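Local coordinates for protein cysteine protease (Xylella fastidiosa, PDB 3OIS) that probably cleaves peptide bonds as a papain-family cysteine protease, and binds uridine diphosphate, at residues A[221-226]-A[266-271]; A[235-240]-A[254-259]. All blocks are in the same frame, centred on the assembly; numbering follows the deposited sequence.

Contact 1 (A[221-226]-A[266-271]); sequences PVRIPL and YFWMPY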
loop_
_atom_site.group_PDB
_atom_site.type_symbol
_atom_site.label_atom_id
_atom_site.label_comp_id
_atom_site.label_asym_id
_atom_site.label_seq_id
_atom_site.Cartn_x
_atom_site.Cartn_y
_atom_site.Cartn_z
ATOM N N PRO A 221 16.658 0.754 9.549
ATOM C CA PRO A 221 16.799 -0.615 10.103
ATOM C C PRO A 221 15.687 -1.548 9.690
ATOM O O PRO A 221 14.540 -1.131 9.416
ATOM C CB PRO A 221 16.801 -0.382 11.632
ATOM C CG PRO A 221 15.935 0.982 11.781
ATOM C CD PRO A 221 16.504 1.766 10.617
ATOM N N VAL A 222 16.006 -2.848 9.653
ATOM C CA VAL A 222 14.994 -3.841 9.233
ATOM C C VAL A 222 13.822 -3.819 10.225
ATOM O O VAL A 222 12.624 -3.861 9.786
ATOM C CB VAL A 222 15.579 -5.280 9.141
ATOM C CG1 VAL A 222 14.471 -6.232 8.786
ATOM C CG2 VAL A 222 16.652 -5.310 8.113
ATOM N N ARG A 223 14.127 -3.753 11.513
ATOM C CA ARG A 223 13.096 -3.540 12.489
ATOM C C ARG A 223 12.765 -2.054 12.690
ATOM O O ARG A 223 13.605 -1.267 13.027
ATOM C CB ARG A 223 13.487 -4.184 13.876
ATOM C CG ARG A 223 13.716 -5.700 13.769
ATOM C CD ARG A 223 13.907 -6.318 15.146
ATOM N NE ARG A 223 14.242 -7.718 14.881
ATOM C CZ ARG A 223 14.273 -8.688 15.788
ATOM N NH1 ARG A 223 14.631 -9.912 15.407
ATOM N NH2 ARG A 223 13.905 -8.444 17.033
ATOM N N ILE A 224 11.511 -1.704 12.464
ATOM C CA ILE A 224 11.079 -0.318 12.632
ATOM C C ILE A 224 10.979 -0.007 14.135
ATOM O O ILE A 224 10.273 -0.685 14.850
ATOM C CB ILE A 224 9.761 -0.088 11.923
ATOM C CG1 ILE A 224 9.914 -0.454 10.476
ATOM C CG2 ILE A 224 9.379 1.392 12.002
ATOM C CD1 ILE A 224 8.495 -0.303 9.705
ATOM N N PRO A 225 11.701 1.038 14.607
ATOM C CA PRO A 225 11.637 1.378 16.057
ATOM C C PRO A 225 10.305 1.932 16.337
ATOM O O PRO A 225 9.748 2.663 15.491
ATOM C CB PRO A 225 12.665 2.522 16.185
ATOM C CG PRO A 225 13.555 2.378 15.012
ATOM C CD PRO A 225 12.816 1.728 13.913
ATOM N N LEU A 226 9.801 1.655 17.530
ATOM C CA LEU A 226 8.635 2.352 18.069
ATOM C C LEU A 226 8.923 3.839 18.274
ATOM O O LEU A 226 9.956 4.225 18.877
ATOM C CB LEU A 226 8.285 1.722 19.383
ATOM C CG LEU A 226 6.893 1.979 19.848
ATOM C CD1 LEU A 226 5.879 1.397 18.838
ATOM C CD2 LEU A 226 6.694 1.282 21.247
ATOM N N TYR A 266 11.818 -5.966 2.420
ATOM C CA TYR A 266 10.855 -6.219 3.489
ATOM C C TYR A 266 11.353 -5.714 4.873
ATOM O O TYR A 266 12.599 -5.631 5.140
ATOM C CB TYR A 266 10.561 -7.736 3.621
ATOM C CG TYR A 266 9.726 -8.253 2.454
ATOM C CD1 TYR A 266 10.299 -8.444 1.135
ATOM C CD2 TYR A 266 8.359 -8.507 2.606
ATOM C CE1 TYR A 266 9.526 -8.914 0.092
ATOM C CE2 TYR A 266 7.586 -8.953 1.505
ATOM C CZ TYR A 266 8.162 -9.106 0.267
ATOM O OH TYR A 266 7.382 -9.519 -0.761
ATOM N N PHE A 267 10.409 -5.406 5.751
ATOM C CA PHE A 267 10.718 -4.906 7.104
ATOM C C PHE A 267 9.826 -5.560 8.138
ATOM O O PHE A 267 8.850 -6.277 7.793
ATOM C CB PHE A 267 10.499 -3.370 7.138
ATOM C CG PHE A 267 11.447 -2.604 6.263
ATOM C CD1 PHE A 267 11.200 -2.390 4.886
ATOM C CD2 PHE A 267 12.591 -2.020 6.853
ATOM C CE1 PHE A 267 12.129 -1.591 4.091
ATOM C CE2 PHE A 267 13.491 -1.206 6.102
ATOM C CZ PHE A 267 13.278 -1.005 4.714
ATOM N N TRP A 268 10.158 -5.352 9.408
ATOM C CA TRP A 268 9.383 -5.833 10.534
ATOM C C TRP A 268 8.867 -4.658 11.312
ATOM O O TRP A 268 9.662 -3.735 11.666
ATOM C CB TRP A 268 10.283 -6.600 11.511
ATOM C CG TRP A 268 10.732 -8.028 11.084
ATOM C CD1 TRP A 268 12.041 -8.453 10.911
ATOM C CD2 TRP A 268 9.906 -9.208 10.952
ATOM N NE1 TRP A 268 12.072 -9.813 10.638
ATOM C CE2 TRP A 268 10.785 -10.292 10.621
ATOM C CE3 TRP A 268 8.516 -9.442 11.001
ATOM C CZ2 TRP A 268 10.315 -11.569 10.344
ATOM C CZ3 TRP A 268 8.067 -10.746 10.808
ATOM C CH2 TRP A 268 8.965 -11.776 10.441
ATOM N N MET A 269 7.547 -4.670 11.566
ATOM C CA MET A 269 6.873 -3.607 12.295
ATOM C C MET A 269 6.399 -4.170 13.661
ATOM O O MET A 269 5.677 -5.119 13.665
ATOM C CB MET A 269 5.614 -3.093 11.547
ATOM C CG MET A 269 4.916 -1.975 12.379
ATOM S SD MET A 269 3.527 -1.228 11.391
ATOM C CE MET A 269 4.476 -0.115 10.318
ATOM N N PRO A 270 6.740 -3.536 14.787
ATOM C CA PRO A 270 6.341 -4.077 16.106
ATOM C C PRO A 270 4.819 -4.165 16.281
ATOM O O PRO A 270 4.090 -3.328 15.769
ATOM C CB PRO A 270 6.861 -3.034 17.124
ATOM C CG PRO A 270 7.833 -2.139 16.327
ATOM C CD PRO A 270 7.529 -2.293 14.868
ATOM N N TYR A 271 4.348 -5.181 16.998
ATOM C CA TYR A 271 2.952 -5.235 17.380
ATOM C C TYR A 271 2.408 -3.952 17.978
ATOM O O TYR A 271 1.283 -3.548 17.665
ATOM C CB TYR A 271 2.786 -6.364 18.430
ATOM C CG TYR A 271 2.851 -7.757 17.823
ATOM C CD1 TYR A 271 3.228 -7.986 16.484
ATOM C CD2 TYR A 271 2.594 -8.879 18.602
ATOM C CE1 TYR A 271 3.290 -9.293 15.972
ATOM C CE2 TYR A 271 2.686 -10.224 18.067
ATOM C CZ TYR A 271 3.036 -10.416 16.768
ATOM O OH TYR A 271 3.124 -11.707 16.225
#
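Trp268 is gripped by the backbone of the 221-226 loop through both its N-H and its C=O. Trp268 N donates to Val222 O (2.9 Å, 175° at the hydrogen), and Ile224 N donates to Trp268 O (2.9 Å, 178°). The second bond also runs nearly along the C=O axis of Trp268, whereas the first reaches Val222 O tilted out of the carbonyl plane. Because one residue supplies donor and acceptor to the two neighbours of Arg223, and residue numbers rise together on both sides, this is a single parallel bridge. Arg223 CA adds a C-H...O contact to Trp268 O at 3.5 Å.

Carbonyl oxygens also meet apolar groups. Pro221 O lies in the plane of the Phe267 ring, at its edge, 3.3 Å from Phe267 CD2. It has a weak hydrogen bond to Trp214 NE1 as well, and the Trp214 ring meets that of Phe267 edge-to-face. Farther along, Ile224 O approaches Pro270 CD to 3.2 Å.

Apolar packing completes the contact. The Val222 and Trp268 side chains run alongside one another in the same direction, with Val222 CG1 3.9 Å from Trp268 CD1; Arg252 makes a cation-pi contact with the same indole. Ile224 and Met269 cross at a slant: the bend in the methionine chain at its last torsion (chi3 -80°) leaves Met269 CE 4.1 Å from Ile224 CD1. Ile224 also packs on Phe267 CB and the Pro270 ring.

Strand 266-270 pairs antiparallel with strand 250-254 through Phe267 and Met269, so the bridge adds a brief parallel partner to it, and Pro270 occupies the N-cap position of helix 271-274. The arrangement is a loop strapped onto a strand of the antiparallel sheet in the beta-rich domain of the papain fold.

Contact 2 (A[235-240]-A[254-259]); sequences GGHAVL and RNSWGN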
loop_
_atom_site.group_PDB
_atom_site.type_symbol
_atom_site.label_atom_id
_atom_site.label_comp_id
_atom_site.label_asym_id
_atom_site.label_seq_id
_atom_site.Cartn_x
_atom_site.Cartn_y
_atom_site.Cartn_z
ATOM N N GLY A 235 6.076 11.624 7.300
ATOM C CA GLY A 235 5.081 11.462 6.208
ATOM C C GLY A 235 4.174 10.264 6.495
ATOM O O GLY A 235 4.320 9.660 7.524
ATOM N N GLY A 236 3.238 10.036 5.581
ATOM C CA GLY A 236 2.255 8.971 5.617
ATOM C C GLY A 236 2.587 7.956 4.534
ATOM O O GLY A 236 2.698 8.342 3.378
ATOM N N HIS A 237 2.719 6.685 4.939
ATOM C CA HIS A 237 3.097 5.628 3.991
ATOM C C HIS A 237 2.041 4.542 4.002
ATOM O O HIS A 237 1.269 4.487 4.959
ATOM C CB HIS A 237 4.495 5.051 4.307
ATOM C CG HIS A 237 5.108 4.356 3.151
ATOM N ND1 HIS A 237 5.939 3.248 3.248
ATOM C CD2 HIS A 237 5.030 4.647 1.843
ATOM C CE1 HIS A 237 6.336 2.899 2.042
ATOM N NE2 HIS A 237 5.787 3.721 1.168
ATOM N N ALA A 238 2.027 3.688 2.974
ATOM C CA ALA A 238 1.068 2.546 2.951
ATOM C C ALA A 238 1.804 1.385 2.330
ATOM O O ALA A 238 2.616 1.583 1.404
ATOM C CB ALA A 238 -0.173 2.880 2.152
ATOM N N VAL A 239 1.548 0.200 2.928
ATOM C CA VAL A 239 2.290 -1.014 2.478
ATOM C C VAL A 239 1.348 -2.193 2.521
ATOM O O VAL A 239 0.223 -2.120 3.005
ATOM C CB VAL A 239 3.474 -1.293 3.459
ATOM C CG1 VAL A 239 4.491 -0.150 3.390
ATOM C CG2 VAL A 239 2.961 -1.413 4.891
ATOM N N LEU A 240 1.805 -3.310 1.955
ATOM C CA LEU A 240 1.111 -4.605 2.087
ATOM C C LEU A 240 1.748 -5.383 3.268
ATOM O O LEU A 240 2.990 -5.554 3.323
ATOM C CB LEU A 240 1.271 -5.406 0.774
ATOM C CG LEU A 240 0.467 -6.746 0.770
ATOM C CD1 LEU A 240 -1.026 -6.403 0.446
ATOM C CD2 LEU A 240 1.083 -7.684 -0.322
ATOM N N ARG A 254 5.874 -5.686 3.276
ATOM C CA ARG A 254 6.462 -5.503 1.936
ATOM C C ARG A 254 6.511 -4.048 1.691
ATOM O O ARG A 254 5.482 -3.377 1.595
ATOM C CB ARG A 254 5.504 -6.184 0.977
ATOM C CG ARG A 254 5.971 -6.114 -0.497
ATOM C CD ARG A 254 4.872 -6.688 -1.427
ATOM N NE ARG A 254 5.111 -6.275 -2.775
ATOM C CZ ARG A 254 5.940 -6.881 -3.666
ATOM N NH1 ARG A 254 6.612 -8.006 -3.333
ATOM N NH2 ARG A 254 6.097 -6.381 -4.893
ATOM N N ASN A 255 7.729 -3.498 1.615
ATOM C CA ASN A 255 7.857 -2.038 1.308
ATOM C C ASN A 255 7.977 -1.876 -0.239
ATOM O O ASN A 255 7.982 -2.912 -0.964
ATOM C CB ASN A 255 9.004 -1.429 2.055
ATOM C CG ASN A 255 8.801 0.072 2.335
ATOM O OD1 ASN A 255 7.949 0.711 1.728
ATOM N ND2 ASN A 255 9.568 0.612 3.274
ATOM N N SER A 256 8.005 -0.646 -0.748
ATOM C CA SER A 256 8.027 -0.338 -2.170
ATOM C C SER A 256 9.197 0.606 -2.427
ATOM O O SER A 256 9.084 1.540 -3.213
ATOM C CB SER A 256 6.670 0.291 -2.570
ATOM O OG SER A 256 6.343 1.335 -1.620
ATOM N N TRP A 257 10.322 0.340 -1.780
ATOM C CA TRP A 257 11.538 1.207 -1.901
ATOM C C TRP A 257 12.671 0.383 -2.508
ATOM O O TRP A 257 13.868 0.745 -2.365
ATOM C CB TRP A 257 11.976 1.777 -0.537
ATOM C CG TRP A 257 10.938 2.753 0.027
ATOM C CD1 TRP A 257 9.875 3.358 -0.657
ATOM C CD2 TRP A 257 10.774 3.102 1.416
ATOM N NE1 TRP A 257 9.118 4.143 0.249
ATOM C CE2 TRP A 257 9.657 3.974 1.509
ATOM C CE3 TRP A 257 11.506 2.810 2.583
ATOM C CZ2 TRP A 257 9.258 4.527 2.744
ATOM C CZ3 TRP A 257 11.122 3.366 3.791
ATOM C CH2 TRP A 257 9.972 4.177 3.877
ATOM N N GLY A 258 12.321 -0.611 -3.315
ATOM C CA GLY A 258 13.381 -1.478 -3.930
ATOM C C GLY A 258 13.938 -2.555 -3.003
ATOM O O GLY A 258 13.599 -2.615 -1.783
ATOM N N ASN A 259 14.794 -3.433 -3.584
ATOM C CA ASN A 259 15.296 -4.580 -2.799
ATOM C C ASN A 259 16.663 -4.387 -2.123
ATOM O O ASN A 259 17.227 -5.381 -1.541
ATOM C CB ASN A 259 15.232 -5.887 -3.627
ATOM C CG ASN A 259 16.278 -5.949 -4.747
ATOM O OD1 ASN A 259 16.364 -6.984 -5.468
ATOM N ND2 ASN A 259 17.093 -4.926 -4.889
HETATM O O HOH W 1 3.954 0.212 -0.560
HETATM O O HOH W 2 3.793 -2.410 -0.416
#
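Leu240 and Arg254 form an antiparallel hydrogen-bonded pair with CA atoms 5.4 Å apart and one direct bond, Arg254 N to Leu240 O (2.9 Å, 161°). A water that accepts from Leu240 N and donates to Arg254 O takes the place of the second, and the chains then part toward His237 and Trp257. Another water donates to Ala238 O (2.7 Å) and is hydrogen-bonded to Ser256 OG (2.8 Å).

Leu240 CD2 touches Arg254 CD at 4.1 Å on the face both side chains share. With CG anti to the backbone N (chi1 -179°) and the chain extended, Arg254 carries its guanidinium to the carbonyls of Phe67 and Gln68. Val239 CB packs on Arg254 O (3.4 Å). At the far end the His237 ring lies nearly parallel to the six-membered ring of Trp257 but is slid aside: planes 21° apart, centroids at 4.8 Å. Trp257 NE1 is tied to Gly32 O.

The Gly-His-Ala and Asn-Ser-Trp-Gly sequences and the nearness of Cys78 are consistent with the Cys-His-Asn active site of papain relatives. His237 rests on Cys78, the first residue of helix 78-93, and on Val210 of strand 204-211; Leu240 and Arg254 meet Ala86 and Ala85 of that helix.

Overall arrangement
Along the chain the segments come in the order 221-226, 235-240, 254-259, 266-271, so both segments of contact 2 fall between the two of contact 1. Their centres lie about 12 Å apart and both reach the same antiparallel sheet, where strand 250-254 pairs with strand 233-245 and with strand 266-270. They touch directly: Tyr266 OH is 3.1 Å from Arg254 NH1, a probable hydrogen bond, and Phe267 CE1 packs 3.5 Å from Asn255 ND2. Contact 2 is buried near the middle of the chain, against helix 78-93, at the likely active site, whereas contact 1 is partly exposed at the periphery; neither lines the uridine diphosphate pocket.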